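Local coordinates for protein C-domain type II peptide synthetase (PDB 4ZNM) that is a condensation-domain protein of the peptide synthetase type, whose two lobes each have the alpha/beta fold of the CoA-dependent acyltransferase clan, at residues G56-E61 against N174-R179; E214-R219 against S348-E353; A274-L279 against V410-H415. One frame throughout, in Å; residues are numbered along the deposited sequence.

Contact 1. Residues G56-E61 against N174-R179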
ATOM      1  N   GLY A  56      10.920   7.770 -24.885  1.00 22.36           N
ATOM      2  CA  GLY A  56      10.362   8.629 -25.908  1.00 25.98           C
ATOM      3  C   GLY A  56      10.619  10.072 -25.562  1.00 25.54           C
ATOM      4  O   GLY A  56      11.041  10.377 -24.457  1.00 22.90           O
ATOM      5  N   GLY A  57      10.380  10.956 -26.520  1.00 23.74           N
ATOM      6  CA  GLY A  57      10.582  12.373 -26.303  1.00 20.18           C
ATOM      7  C   GLY A  57       9.503  12.905 -25.389  1.00 22.16           C
ATOM      8  O   GLY A  57       8.403  12.382 -25.373  1.00 35.51           O
ATOM      9  N   ILE A  58       9.838  13.933 -24.607  1.00 25.56           N
ATOM     10  CA  ILE A  58       8.899  14.543 -23.666  1.00 29.56           C
ATOM     11  C   ILE A  58       8.913  16.027 -23.895  1.00 28.99           C
ATOM     12  O   ILE A  58       9.990  16.618 -23.949  1.00 25.82           O
ATOM     13  CB  ILE A  58       9.271  14.272 -22.205  1.00 24.17           C
ATOM     14  CG1 ILE A  58       9.175  12.781 -21.882  1.00 24.49           C
ATOM     15  CG2 ILE A  58       8.388  15.128 -21.252  1.00 24.72           C
ATOM     16  CD1 ILE A  58       9.801  12.457 -20.529  1.00 26.19           C
ATOM     17  N   ASP A  59       7.727  16.626 -24.008  1.00 26.68           N
ATOM     18  CA  ASP A  59       7.604  18.089 -23.973  1.00 23.80           C
ATOM     19  C   ASP A  59       7.204  18.474 -22.552  1.00 22.98           C
ATOM     20  O   ASP A  59       6.064  18.264 -22.135  1.00 19.27           O
ATOM     21  CB  ASP A  59       6.585  18.608 -24.978  1.00 24.31           C
ATOM     22  CG  ASP A  59       6.549  20.128 -25.021  1.00 29.21           C
ATOM     23  OD1 ASP A  59       7.466  20.704 -25.616  1.00 31.32           O
ATOM     24  OD2 ASP A  59       5.633  20.749 -24.450  1.00 28.77           O
ATOM     25  N   GLU A  60       8.144  19.044 -21.807  1.00 21.88           N
ATOM     26  CA  GLU A  60       7.975  19.231 -20.374  1.00 24.16           C
ATOM     27  C   GLU A  60       6.805  20.138 -20.049  1.00 23.85           C
ATOM     28  O   GLU A  60       6.031  19.878 -19.131  1.00 21.21           O
ATOM     29  CB  GLU A  60       9.255  19.808 -19.794  1.00 19.71           C
ATOM     30  CG  GLU A  60      10.420  18.825 -19.781  1.00 28.34           C
ATOM     31  CD  GLU A  60      11.786  19.493 -19.544  1.00 28.32           C
ATOM     32  OE1 GLU A  60      11.848  20.664 -19.067  1.00 25.69           O
ATOM     33  OE2 GLU A  60      12.815  18.838 -19.880  1.00 26.82           O
ATOM     34  N   GLU A  61       6.657  21.200 -20.827  0.61 18.18           N
ATOM     35  CA  GLU A  61       5.577  22.153 -20.595  0.61 21.12           C
ATOM     36  C   GLU A  61       4.214  21.497 -20.758  0.61 19.82           C
ATOM     37  O   GLU A  61       3.279  21.815 -20.035  0.61 18.25           O
ATOM     38  CB  GLU A  61       5.699  23.340 -21.556  0.61 29.04           C
ATOM     39  CG  GLU A  61       4.546  24.323 -21.465  0.61 36.63           C
ATOM     40  CD  GLU A  61       4.738  25.525 -22.371  0.61 52.94           C
ATOM     41  OE1 GLU A  61       3.746  26.248 -22.610  0.61 60.01           O
ATOM     42  OE2 GLU A  61       5.875  25.743 -22.843  0.61 51.42           O
ATOM     43  N   ASN A 174      -2.092   9.711 -20.833  1.00 20.98           N
ATOM     44  CA  ASN A 174      -3.139   9.803 -21.864  1.00 22.76           C
ATOM     45  C   ASN A 174      -3.487  11.265 -22.159  1.00 23.65           C
ATOM     46  O   ASN A 174      -3.544  11.676 -23.308  1.00 24.17           O
ATOM     47  CB  ASN A 174      -4.376   9.042 -21.401  1.00 21.61           C
ATOM     48  CG  ASN A 174      -5.551   9.176 -22.346  1.00 23.93           C
ATOM     49  OD1 ASN A 174      -6.175  10.233 -22.450  1.00 29.11           O
ATOM     50  ND2 ASN A 174      -5.886   8.081 -23.009  1.00 26.28           N
ATOM     51  N   LEU A 175      -3.714  12.056 -21.109  1.00 21.70           N
ATOM     52  CA  LEU A 175      -4.049  13.469 -21.297  1.00 18.27           C
ATOM     53  C   LEU A 175      -2.864  14.220 -21.967  1.00 20.42           C
ATOM     54  O   LEU A 175      -3.066  15.118 -22.783  1.00 18.82           O
ATOM     55  CB  LEU A 175      -4.411  14.117 -19.952  1.00 21.65           C
ATOM     56  CG  LEU A 175      -5.720  13.554 -19.360  1.00 22.92           C
ATOM     57  CD1 LEU A 175      -5.881  13.998 -17.951  1.00 25.92           C
ATOM     58  CD2 LEU A 175      -6.977  13.954 -20.202  1.00 29.89           C
ATOM     59  N   TYR A 176      -1.642  13.853 -21.596  1.00 20.31           N
ATOM     60  CA  TYR A 176      -0.438  14.400 -22.226  1.00 21.94           C
ATOM     61  C   TYR A 176      -0.429  14.074 -23.730  1.00 24.31           C
ATOM     62  O   TYR A 176      -0.298  14.959 -24.573  1.00 26.82           O
ATOM     63  CB  TYR A 176       0.835  13.835 -21.536  1.00 17.29           C
ATOM     64  CG  TYR A 176       2.106  14.113 -22.305  1.00 17.46           C
ATOM     65  CD1 TYR A 176       2.779  15.311 -22.126  1.00 22.98           C
ATOM     66  CD2 TYR A 176       2.636  13.191 -23.192  1.00 26.27           C
ATOM     67  CE1 TYR A 176       3.922  15.590 -22.809  1.00 20.17           C
ATOM     68  CE2 TYR A 176       3.796  13.464 -23.904  1.00 20.34           C
ATOM     69  CZ  TYR A 176       4.429  14.670 -23.708  1.00 24.35           C
ATOM     70  OH  TYR A 176       5.571  14.965 -24.382  1.00 23.57           O
ATOM     71  N   ALA A 177      -0.606  12.805 -24.070  1.00 21.53           N
ATOM     72  CA  ALA A 177      -0.626  12.410 -25.466  1.00 21.68           C
ATOM     73  C   ALA A 177      -1.696  13.167 -26.211  1.00 25.44           C
ATOM     74  O   ALA A 177      -1.461  13.626 -27.312  1.00 26.38           O
ATOM     75  CB  ALA A 177      -0.834  10.933 -25.599  1.00 21.19           C
ATOM     76  N   ALA A 178      -2.883  13.309 -25.642  1.00 20.93           N
ATOM     77  CA  ALA A 178      -3.927  13.997 -26.403  1.00 24.35           C
ATOM     78  C   ALA A 178      -3.518  15.462 -26.665  1.00 25.62           C
ATOM     79  O   ALA A 178      -3.709  15.975 -27.761  1.00 28.74           O
ATOM     80  CB  ALA A 178      -5.250  13.939 -25.689  1.00 26.39           C
ATOM     81  N   ARG A 179      -2.932  16.122 -25.668  1.00 24.37           N
ATOM     82  CA  ARG A 179      -2.458  17.503 -25.839  1.00 21.21           C
ATOM     83  C   ARG A 179      -1.420  17.605 -26.925  1.00 22.05           C
ATOM     84  O   ARG A 179      -1.415  18.570 -27.684  1.00 24.85           O
ATOM     85  CB  ARG A 179      -1.880  18.041 -24.524  1.00 22.17           C
ATOM     86  CG  ARG A 179      -2.928  18.518 -23.578  1.00 33.63           C
ATOM     87  CD  ARG A 179      -2.318  19.098 -22.310  1.00 34.68           C
ATOM     88  NE  ARG A 179      -3.371  19.634 -21.468  1.00 32.31           N
ATOM     89  CZ  ARG A 179      -3.855  20.864 -21.592  1.00 34.22           C
ATOM     90  NH1 ARG A 179      -3.353  21.691 -22.490  1.00 26.31           N
ATOM     91  NH2 ARG A 179      -4.820  21.281 -20.792  1.00 32.68           N
TER
HETATM   92  O   HOH W   1       6.121  13.153 -26.386  1.00 30.46           O
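The phenol of Y176 reaches from helix 162-180 to the backbone that leads into helix 60-73, and its hydroxyl is where the two meet. D59 N gives its hydrogen to Y176 OH at 2.7 Å, and with an N-H...O angle of 174° the bond is nearly straight. The same hydroxyl uses its own proton on a water, 2.8 Å from Y176 OH, which in turn donates to G57 O at 2.6 Å. One oxygen thus grips the chain at two points, directly at D59 and through the water at G57. Between them I58 CA lies 3.4 Å from Y176 OH. The carbonyl of D59 comes to the edge of the ring, in its plane, with D59 O 3.5 Å from Y176 CE1.

What aims the phenol is the first torsion of Y176 (chi1 168°), which sets CG opposite the backbone N and sends the ring off the helix toward the turn. T62 and A66 of helix 60-73 and L388 of strand 388-392 pack around it. D59 occupies the N-cap position of helix 60-73, where its side chain caps a backbone N of the first turn and OD2 also bonds to the hydroxyl of T62. I58, next to it, packs against L141 and R143 of strand 137-143. Further along, R179 ties the two helices together by a salt bridge to D69.

With the phenol acting as acceptor and donor at once, a single buried side chain satisfies one backbone N-H directly and one carbonyl through water, holding the turn just where the helix begins.

Contact 2. Residues E214-R219 against S348-E353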
ATOM      1  N   GLU A 214     -22.468 -10.562  12.855  1.00 35.21           N
ATOM      2  CA  GLU A 214     -22.655 -11.741  13.707  1.00 35.94           C
ATOM      3  C   GLU A 214     -21.575 -12.759  13.380  1.00 39.67           C
ATOM      4  O   GLU A 214     -21.054 -13.395  14.277  1.00 35.20           O
ATOM      5  CB  GLU A 214     -24.038 -12.369  13.536  1.00 46.21           C
ATOM      6  CG  GLU A 214     -24.485 -13.180  14.771  1.00 78.16           C
ATOM      7  CD  GLU A 214     -25.821 -13.895  14.574  1.00104.11           C
ATOM      8  OE1 GLU A 214     -26.768 -13.275  14.039  1.00107.26           O
ATOM      9  OE2 GLU A 214     -25.927 -15.080  14.965  1.00117.88           O
ATOM     10  N   PHE A 215     -21.213 -12.895  12.106  1.00 41.19           N
ATOM     11  CA  PHE A 215     -20.092 -13.762  11.740  1.00 34.04           C
ATOM     12  C   PHE A 215     -18.791 -13.351  12.442  1.00 32.86           C
ATOM     13  O   PHE A 215     -18.080 -14.187  12.983  1.00 32.67           O
ATOM     14  CB  PHE A 215     -19.863 -13.765  10.221  1.00 36.99           C
ATOM     15  CG  PHE A 215     -18.521 -14.316   9.826  1.00 33.83           C
ATOM     16  CD1 PHE A 215     -18.350 -15.667   9.656  1.00 35.10           C
ATOM     17  CD2 PHE A 215     -17.433 -13.488   9.655  1.00 34.12           C
ATOM     18  CE1 PHE A 215     -17.128 -16.178   9.330  1.00 35.83           C
ATOM     19  CE2 PHE A 215     -16.195 -14.006   9.339  1.00 34.25           C
ATOM     20  CZ  PHE A 215     -16.053 -15.352   9.157  1.00 34.18           C
ATOM     21  N   TRP A 216     -18.477 -12.059  12.443  1.00 32.39           N
ATOM     22  CA  TRP A 216     -17.209 -11.590  12.989  1.00 30.97           C
ATOM     23  C   TRP A 216     -17.133 -11.673  14.512  1.00 31.20           C
ATOM     24  O   TRP A 216     -16.084 -12.015  15.057  1.00 30.57           O
ATOM     25  CB  TRP A 216     -16.946 -10.162  12.533  1.00 30.20           C
ATOM     26  CG  TRP A 216     -16.519 -10.079  11.097  1.00 29.62           C
ATOM     27  CD1 TRP A 216     -17.237  -9.588  10.040  1.00 33.29           C
ATOM     28  CD2 TRP A 216     -15.271 -10.530  10.561  1.00 28.70           C
ATOM     29  NE1 TRP A 216     -16.488  -9.675   8.881  1.00 29.18           N
ATOM     30  CE2 TRP A 216     -15.281 -10.253   9.178  1.00 29.06           C
ATOM     31  CE3 TRP A 216     -14.136 -11.112  11.121  1.00 28.09           C
ATOM     32  CZ2 TRP A 216     -14.202 -10.568   8.347  1.00 27.80           C
ATOM     33  CZ3 TRP A 216     -13.062 -11.396  10.300  1.00 27.26           C
ATOM     34  CH2 TRP A 216     -13.105 -11.138   8.932  1.00 27.03           C
ATOM     35  N   ARG A 217     -18.235 -11.344  15.191  1.00 32.12           N
ATOM     36  CA  ARG A 217     -18.317 -11.484  16.640  1.00 36.37           C
ATOM     37  C   ARG A 217     -17.937 -12.915  17.017  1.00 32.82           C
ATOM     38  O   ARG A 217     -17.133 -13.144  17.930  1.00 34.44           O
ATOM     39  CB  ARG A 217     -19.732 -11.182  17.164  1.00 39.18           C
ATOM     40  CG  ARG A 217     -20.062  -9.704  17.322  1.00 44.40           C
ATOM     41  CD  ARG A 217     -21.485  -9.515  17.911  1.00 53.76           C
ATOM     42  NE  ARG A 217     -22.258  -8.528  17.151  1.00 62.81           N
ATOM     43  CZ  ARG A 217     -23.339  -8.792  16.411  1.00 69.81           C
ATOM     44  NH1 ARG A 217     -23.843 -10.025  16.328  1.00 70.59           N
ATOM     45  NH2 ARG A 217     -23.939  -7.801  15.761  1.00 75.40           N
ATOM     46  N   LYS A 218     -18.508 -13.878  16.305  1.00 33.55           N
ATOM     47  CA  LYS A 218     -18.202 -15.288  16.588  1.00 33.94           C
ATOM     48  C   LYS A 218     -16.781 -15.631  16.177  1.00 33.27           C
ATOM     49  O   LYS A 218     -16.036 -16.215  16.943  1.00 32.62           O
ATOM     50  CB  LYS A 218     -19.171 -16.234  15.871  1.00 52.07           C
ATOM     51  CG  LYS A 218     -20.629 -16.070  16.268  1.00 79.86           C
ATOM     52  CD  LYS A 218     -21.549 -16.920  15.392  1.00104.31           C
ATOM     53  CE  LYS A 218     -22.999 -16.823  15.856  1.00113.11           C
ATOM     54  NZ  LYS A 218     -23.939 -17.582  14.982  1.00109.42           N
ATOM     55  N   ARG A 219     -16.414 -15.280  14.948  1.00 32.10           N
ATOM     56  CA  ARG A 219     -15.109 -15.649  14.424  1.00 33.21           C
ATOM     57  C   ARG A 219     -13.944 -15.080  15.226  1.00 30.12           C
ATOM     58  O   ARG A 219     -12.908 -15.719  15.380  1.00 29.73           O
ATOM     59  CB  ARG A 219     -14.981 -15.182  12.987  1.00 30.73           C
ATOM     60  CG  ARG A 219     -13.820 -15.819  12.258  1.00 38.01           C
ATOM     61  CD  ARG A 219     -14.012 -17.341  12.069  1.00 41.29           C
ATOM     62  NE  ARG A 219     -13.033 -17.754  11.100  1.00 44.63           N
ATOM     63  CZ  ARG A 219     -11.748 -17.960  11.372  1.00 45.05           C
ATOM     64  NH1 ARG A 219     -11.299 -17.866  12.616  1.00 48.73           N
ATOM     65  NH2 ARG A 219     -10.916 -18.280  10.387  1.00 39.83           N
ATOM     66  N   SER A 348     -13.651   0.297  10.604  1.00 30.09           N
ATOM     67  CA  SER A 348     -14.109   1.250  11.614  1.00 35.81           C
ATOM     68  C   SER A 348     -15.511   0.884  12.131  1.00 36.68           C
ATOM     69  O   SER A 348     -15.861   1.210  13.266  1.00 34.53           O
ATOM     70  CB  SER A 348     -14.105   2.681  11.055  1.00 36.02           C
ATOM     71  OG  SER A 348     -15.100   2.804  10.059  1.00 34.34           O
ATOM     72  N   ARG A 349     -16.279   0.164  11.319  1.00 35.52           N
ATOM     73  CA  ARG A 349     -17.577  -0.378  11.734  1.00 40.31           C
ATOM     74  C   ARG A 349     -17.497  -1.760  12.399  1.00 40.33           C
ATOM     75  O   ARG A 349     -18.375  -2.148  13.168  1.00 43.68           O
ATOM     76  CB  ARG A 349     -18.518  -0.471  10.519  1.00 40.92           C
ATOM     77  CG  ARG A 349     -19.024   0.885  10.016  1.00 53.42           C
ATOM     78  CD  ARG A 349     -19.868   1.629  11.063  1.00 62.30           C
ATOM     79  NE  ARG A 349     -20.167   3.002  10.648  1.00 66.34           N
ATOM     80  CZ  ARG A 349     -21.245   3.369   9.956  1.00 64.61           C
ATOM     81  NH1 ARG A 349     -21.417   4.648   9.628  1.00 64.29           N
ATOM     82  NH2 ARG A 349     -22.147   2.466   9.580  1.00 64.96           N
ATOM     83  N   LEU A 350     -16.462  -2.513  12.071  1.00 36.28           N
ATOM     84  CA  LEU A 350     -16.293  -3.838  12.642  1.00 31.09           C
ATOM     85  C   LEU A 350     -15.720  -3.755  14.060  1.00 36.63           C
ATOM     86  O   LEU A 350     -16.160  -4.459  14.939  1.00 33.50           O
ATOM     87  CB  LEU A 350     -15.379  -4.681  11.761  1.00 30.76           C
ATOM     88  CG  LEU A 350     -14.837  -5.986  12.357  1.00 29.60           C
ATOM     89  CD1 LEU A 350     -15.996  -6.839  12.826  1.00 40.03           C
ATOM     90  CD2 LEU A 350     -13.990  -6.759  11.371  1.00 40.07           C
ATOM     91  N   ILE A 351     -14.730  -2.899  14.284  1.00 28.15           N
ATOM     92  CA  ILE A 351     -13.952  -2.978  15.512  1.00 30.35           C
ATOM     93  C   ILE A 351     -14.802  -2.739  16.785  1.00 30.89           C
ATOM     94  O   ILE A 351     -14.545  -3.356  17.808  1.00 34.89           O
ATOM     95  CB  ILE A 351     -12.742  -2.019  15.456  1.00 28.63           C
ATOM     96  CG1 ILE A 351     -11.922  -2.131  16.725  1.00 36.42           C
ATOM     97  CG2 ILE A 351     -13.164  -0.589  15.224  1.00 30.14           C
ATOM     98  CD1 ILE A 351     -11.140  -3.387  16.813  1.00 32.83           C
ATOM     99  N   PRO A 352     -15.833  -1.883  16.722  1.00 35.38           N
ATOM    100  CA  PRO A 352     -16.605  -1.730  17.963  1.00 37.06           C
ATOM    101  C   PRO A 352     -17.317  -3.026  18.362  1.00 41.11           C
ATOM    102  O   PRO A 352     -17.679  -3.171  19.521  1.00 41.42           O
ATOM    103  CB  PRO A 352     -17.627  -0.627  17.624  1.00 37.17           C
ATOM    104  CG  PRO A 352     -17.133   0.000  16.357  1.00 38.83           C
ATOM    105  CD  PRO A 352     -16.424  -1.107  15.626  1.00 36.90           C
ATOM    106  N   GLU A 353     -17.499  -3.945  17.413  1.00 37.52           N
ATOM    107  CA  GLU A 353     -18.114  -5.246  17.672  1.00 35.76           C
ATOM    108  C   GLU A 353     -17.153  -6.206  18.358  1.00 38.17           C
ATOM    109  O   GLU A 353     -17.576  -7.128  19.034  1.00 34.61           O
ATOM    110  CB  GLU A 353     -18.606  -5.885  16.367  1.00 39.45           C
ATOM    111  CG  GLU A 353     -19.654  -5.053  15.629  1.00 53.87           C
ATOM    112  CD  GLU A 353     -20.963  -4.924  16.400  1.00 63.39           C
ATOM    113  OE1 GLU A 353     -21.519  -5.961  16.833  1.00 71.83           O
ATOM    114  OE2 GLU A 353     -21.433  -3.780  16.575  1.00 57.94           O
TER
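W216 and L350 are brought together by different choices of chi1: the tryptophan sets CG across from its carbonyl carbon (-75°), whereas the leucine sets CG across from its backbone N (167°). The leucine's two methyls then share the work. CD1 touches W216 CB at 3.5 Å, while CD2 sits over the five-membered ring in a CH-pi contact, 4.2 Å from its centroid. The other face of the indole is covered by F215, whose CE2 lies above the ring centre, so the tryptophan is held flat between leucine and phenylalanine. Its N-H bonds to the carbonyl oxygen of H343, which fixes the indole's rotation.

Farther out, R217 bends at chi3 and E353 at chi2 to join in a salt bridge. R217 NE meets E353 OE1 at 2.7 Å, with the oxygen in the guanidinium plane, and R217 NH2 adds a weak second bond to E353 OE1 at 3.2 Å. The carboxylate plane is turned 67° from the guanidinium, and OE1 alone serves both N-H groups. E353 itself is placed by a backbone bond from E353 N to L350 O, 2.9 Å.

This is peripheral helix-to-helix packing, apolar within and ionic at its solvent-facing margin, joining the last turn of helix 207-219 to the helical turns at 348-353.

Contact 3. Residues A274-L279 against V410-H415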
ATOM      1  N   ALA A 274       0.636 -17.467   4.370  1.00 25.44           N
ATOM      2  CA  ALA A 274       0.861 -18.704   5.147  1.00 23.60           C
ATOM      3  C   ALA A 274       2.262 -18.785   5.714  1.00 23.75           C
ATOM      4  O   ALA A 274       2.443 -19.153   6.880  1.00 24.82           O
ATOM      5  CB  ALA A 274       0.599 -19.940   4.290  1.00 29.22           C
ATOM      6  N   ALA A 275       3.268 -18.502   4.879  1.00 25.98           N
ATOM      7  CA  ALA A 275       4.653 -18.546   5.341  1.00 23.99           C
ATOM      8  C   ALA A 275       4.870 -17.527   6.470  1.00 23.19           C
ATOM      9  O   ALA A 275       5.667 -17.759   7.386  1.00 23.31           O
ATOM     10  CB  ALA A 275       5.617 -18.278   4.210  1.00 25.64           C
ATOM     11  N   TYR A 276       4.191 -16.391   6.393  1.00 24.51           N
ATOM     12  CA  TYR A 276       4.309 -15.373   7.464  1.00 23.59           C
ATOM     13  C   TYR A 276       3.749 -15.921   8.777  1.00 23.70           C
ATOM     14  O   TYR A 276       4.307 -15.712   9.863  1.00 30.67           O
ATOM     15  CB  TYR A 276       3.587 -14.085   7.074  1.00 21.19           C
ATOM     16  CG  TYR A 276       3.848 -12.947   8.020  1.00 23.99           C
ATOM     17  CD1 TYR A 276       5.142 -12.578   8.321  1.00 23.42           C
ATOM     18  CD2 TYR A 276       2.806 -12.247   8.610  1.00 22.82           C
ATOM     19  CE1 TYR A 276       5.405 -11.551   9.177  1.00 23.29           C
ATOM     20  CE2 TYR A 276       3.064 -11.186   9.466  1.00 26.68           C
ATOM     21  CZ  TYR A 276       4.374 -10.842   9.725  1.00 19.93           C
ATOM     22  OH  TYR A 276       4.695  -9.810  10.567  1.00 26.51           O
ATOM     23  N   GLN A 277       2.649 -16.644   8.671  1.00 25.73           N
ATOM     24  CA  GLN A 277       2.046 -17.240   9.853  1.00 22.72           C
ATOM     25  C   GLN A 277       2.977 -18.255  10.468  1.00 27.34           C
ATOM     26  O   GLN A 277       3.134 -18.315  11.709  1.00 23.81           O
ATOM     27  CB  GLN A 277       0.711 -17.879   9.508  1.00 25.31           C
ATOM     28  CG  GLN A 277      -0.294 -16.859   9.077  1.00 27.85           C
ATOM     29  CD  GLN A 277      -1.672 -17.423   8.921  1.00 42.51           C
ATOM     30  OE1 GLN A 277      -2.469 -17.419   9.859  1.00 60.64           O
ATOM     31  NE2 GLN A 277      -1.974 -17.896   7.734  1.00 34.88           N
ATOM     32  N   VAL A 278       3.607 -19.054   9.614  1.00 23.32           N
ATOM     33  CA  VAL A 278       4.582 -20.028  10.086  1.00 25.17           C
ATOM     34  C   VAL A 278       5.710 -19.293  10.807  1.00 26.27           C
ATOM     35  O   VAL A 278       6.150 -19.707  11.878  1.00 26.30           O
ATOM     36  CB  VAL A 278       5.115 -20.914   8.940  1.00 24.79           C
ATOM     37  CG1 VAL A 278       6.231 -21.821   9.405  1.00 25.71           C
ATOM     38  CG2 VAL A 278       4.013 -21.800   8.414  1.00 25.18           C
ATOM     39  N   LEU A 279       6.180 -18.204  10.220  1.00 25.45           N
ATOM     40  CA  LEU A 279       7.243 -17.415  10.834  1.00 23.56           C
ATOM     41  C   LEU A 279       6.819 -16.886  12.207  1.00 26.53           C
ATOM     42  O   LEU A 279       7.573 -16.987  13.149  1.00 25.91           O
ATOM     43  CB  LEU A 279       7.623 -16.229   9.960  1.00 24.65           C
ATOM     44  CG  LEU A 279       8.668 -15.253  10.530  1.00 29.58           C
ATOM     45  CD1 LEU A 279      10.038 -15.912  10.640  1.00 27.42           C
ATOM     46  CD2 LEU A 279       8.743 -14.034   9.673  1.00 28.27           C
ATOM     47  N   VAL A 410       4.081  -2.280  11.953  1.00 24.73           N
ATOM     48  CA  VAL A 410       5.016  -2.863  10.986  1.00 20.75           C
ATOM     49  C   VAL A 410       4.201  -3.226   9.757  1.00 26.84           C
ATOM     50  O   VAL A 410       3.087  -3.747   9.883  1.00 26.10           O
ATOM     51  CB  VAL A 410       5.719  -4.094  11.574  1.00 25.15           C
ATOM     52  CG1 VAL A 410       6.580  -4.781  10.553  1.00 25.74           C
ATOM     53  CG2 VAL A 410       6.544  -3.690  12.778  1.00 21.63           C
ATOM     54  N   LEU A 411       4.714  -2.926   8.572  1.00 20.75           N
ATOM     55  CA  LEU A 411       3.964  -3.227   7.381  1.00 18.30           C
ATOM     56  C   LEU A 411       4.810  -4.015   6.373  1.00 24.32           C
ATOM     57  O   LEU A 411       5.898  -3.582   5.976  1.00 19.26           O
ATOM     58  CB  LEU A 411       3.449  -1.959   6.749  1.00 18.88           C
ATOM     59  CG  LEU A 411       2.738  -2.110   5.418  1.00 25.49           C
ATOM     60  CD1 LEU A 411       1.511  -2.911   5.633  1.00 21.42           C
ATOM     61  CD2 LEU A 411       2.376  -0.758   4.853  1.00 28.86           C
ATOM     62  N   TRP A 412       4.298  -5.177   5.978  1.00 21.64           N
ATOM     63  CA  TRP A 412       4.859  -5.921   4.846  1.00 19.29           C
ATOM     64  C   TRP A 412       3.999  -5.645   3.644  1.00 23.96           C
ATOM     65  O   TRP A 412       2.792  -5.824   3.689  1.00 22.72           O
ATOM     66  CB  TRP A 412       4.887  -7.420   5.092  1.00 20.42           C
ATOM     67  CG  TRP A 412       5.625  -7.886   6.255  1.00 21.88           C
ATOM     68  CD1 TRP A 412       5.255  -7.762   7.547  1.00 21.45           C
ATOM     69  CD2 TRP A 412       6.847  -8.627   6.251  1.00 20.05           C
ATOM     70  NE1 TRP A 412       6.185  -8.356   8.357  1.00 20.75           N
ATOM     71  CE2 TRP A 412       7.169  -8.897   7.581  1.00 24.20           C
ATOM     72  CE3 TRP A 412       7.696  -9.086   5.240  1.00 24.41           C
ATOM     73  CZ2 TRP A 412       8.322  -9.607   7.942  1.00 29.48           C
ATOM     74  CZ3 TRP A 412       8.827  -9.776   5.595  1.00 26.02           C
ATOM     75  CH2 TRP A 412       9.125 -10.040   6.929  1.00 24.81           C
ATOM     76  N   SER A 413       4.624  -5.222   2.558  1.00 29.80           N
ATOM     77  CA  SER A 413       3.928  -4.829   1.338  1.00 32.45           C
ATOM     78  C   SER A 413       4.547  -5.590   0.157  1.00 32.75           C
ATOM     79  O   SER A 413       5.692  -5.325  -0.201  1.00 29.42           O
ATOM     80  CB  SER A 413       4.039  -3.312   1.141  1.00 38.36           C
ATOM     81  OG  SER A 413       3.359  -2.874  -0.027  1.00 45.42           O
ATOM     82  N   ILE A 414       3.796  -6.536  -0.412  1.00 29.26           N
ATOM     83  CA  ILE A 414       4.280  -7.415  -1.470  1.00 29.37           C
ATOM     84  C   ILE A 414       3.619  -7.072  -2.800  1.00 29.98           C
ATOM     85  O   ILE A 414       2.392  -7.170  -2.897  1.00 25.71           O
ATOM     86  CB  ILE A 414       3.976  -8.888  -1.171  1.00 39.48           C
ATOM     87  CG1 ILE A 414       4.358  -9.265   0.265  1.00 47.79           C
ATOM     88  CG2 ILE A 414       4.667  -9.780  -2.178  1.00 41.90           C
ATOM     89  CD1 ILE A 414       5.797  -9.211   0.547  1.00 52.86           C
ATOM     90  N   HIS A 415       4.398  -6.736  -3.835  1.00 25.37           N
ATOM     91  CA  HIS A 415       3.843  -6.672  -5.184  1.00 25.01           C
ATOM     92  C   HIS A 415       4.108  -7.978  -5.916  1.00 25.54           C
ATOM     93  O   HIS A 415       5.243  -8.406  -6.041  1.00 24.27           O
ATOM     94  CB  HIS A 415       4.416  -5.503  -5.995  1.00 35.20           C
ATOM     95  CG  HIS A 415       3.936  -5.479  -7.408  1.00 50.90           C
ATOM     96  ND1 HIS A 415       4.752  -5.784  -8.481  1.00 49.67           N
ATOM     97  CD2 HIS A 415       2.709  -5.236  -7.925  1.00 60.93           C
ATOM     98  CE1 HIS A 415       4.051  -5.709  -9.597  1.00 55.45           C
ATOM     99  NE2 HIS A 415       2.808  -5.379  -9.288  1.00 55.66           N
TER
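Helix-on-sheet packing in the interior of an alpha/beta lobe is built here from two aromatic side chains: Y276 of helix 268-284 and W412 of strand 410-416, the middle strand of a five-stranded mixed sheet. Both lean into the space between helix and sheet. Y276 sets CG opposite its backbone N (chi1 -171°), which extends the phenol away from the helix toward the strand and lays one side of its ring over a face of the indole. Y276 CE1 lies over the indole, 3.6 Å from W412 CE2 and 3.4 Å from W412 NE1. The two planes stand at 60°, with the phenol centroid 4.5 Å from that of the five-membered ring, an oblique meeting.

The phenol oxygen comes within 3.0 Å of the indole nitrogen, Y276 OH to W412 NE1. At this slant the bond is weak, its N-H...O angle being only 123°, and the hydroxyl's stronger hydrogen bond is to S369 OG of the adjacent strand 366-373. A buried polar oxygen is therefore shared between two strands of the sheet.

Other rings extend the cluster. F371, also on strand 366-373, stacks with Y276 and meets W412 as well. From helix 435-454, F441 lies edge-to-face with W412, and Y445 meets the indole too. The strand is kept in place by backbone bonds from W412 to V370 and Q372, while L279, one turn beyond Y276, packs on F441, D444 and Y445 of the second helix.

Such an aromatic layer, filled in from both helices and sheet, is the hydrophobic core of a layered alpha/beta lobe, wedged between the sheet and the helices that cover one side of it.

The three contacts show how chemistry follows depth. Contact 3, its centre about 13 Å from that of the chain, is wholly buried and almost entirely aromatic; its polar bond is weak. Contacts 1 and 2 lie at the periphery on opposite sides of the chain's centre, their centres about 49 Å apart, and each joins buried with more exposed residues. Contact 1 depends on a tyrosine hydroxyl and a water meeting backbone, contact 2 on an apolar pair edged by ions. No helix or strand is shared: contact 1 sets a helix against the turn that leads into another, contact 2 packs helical turns together, and contact 3 lays a helix on a sheet. Contacts 2 and 3 alternate along the sequence.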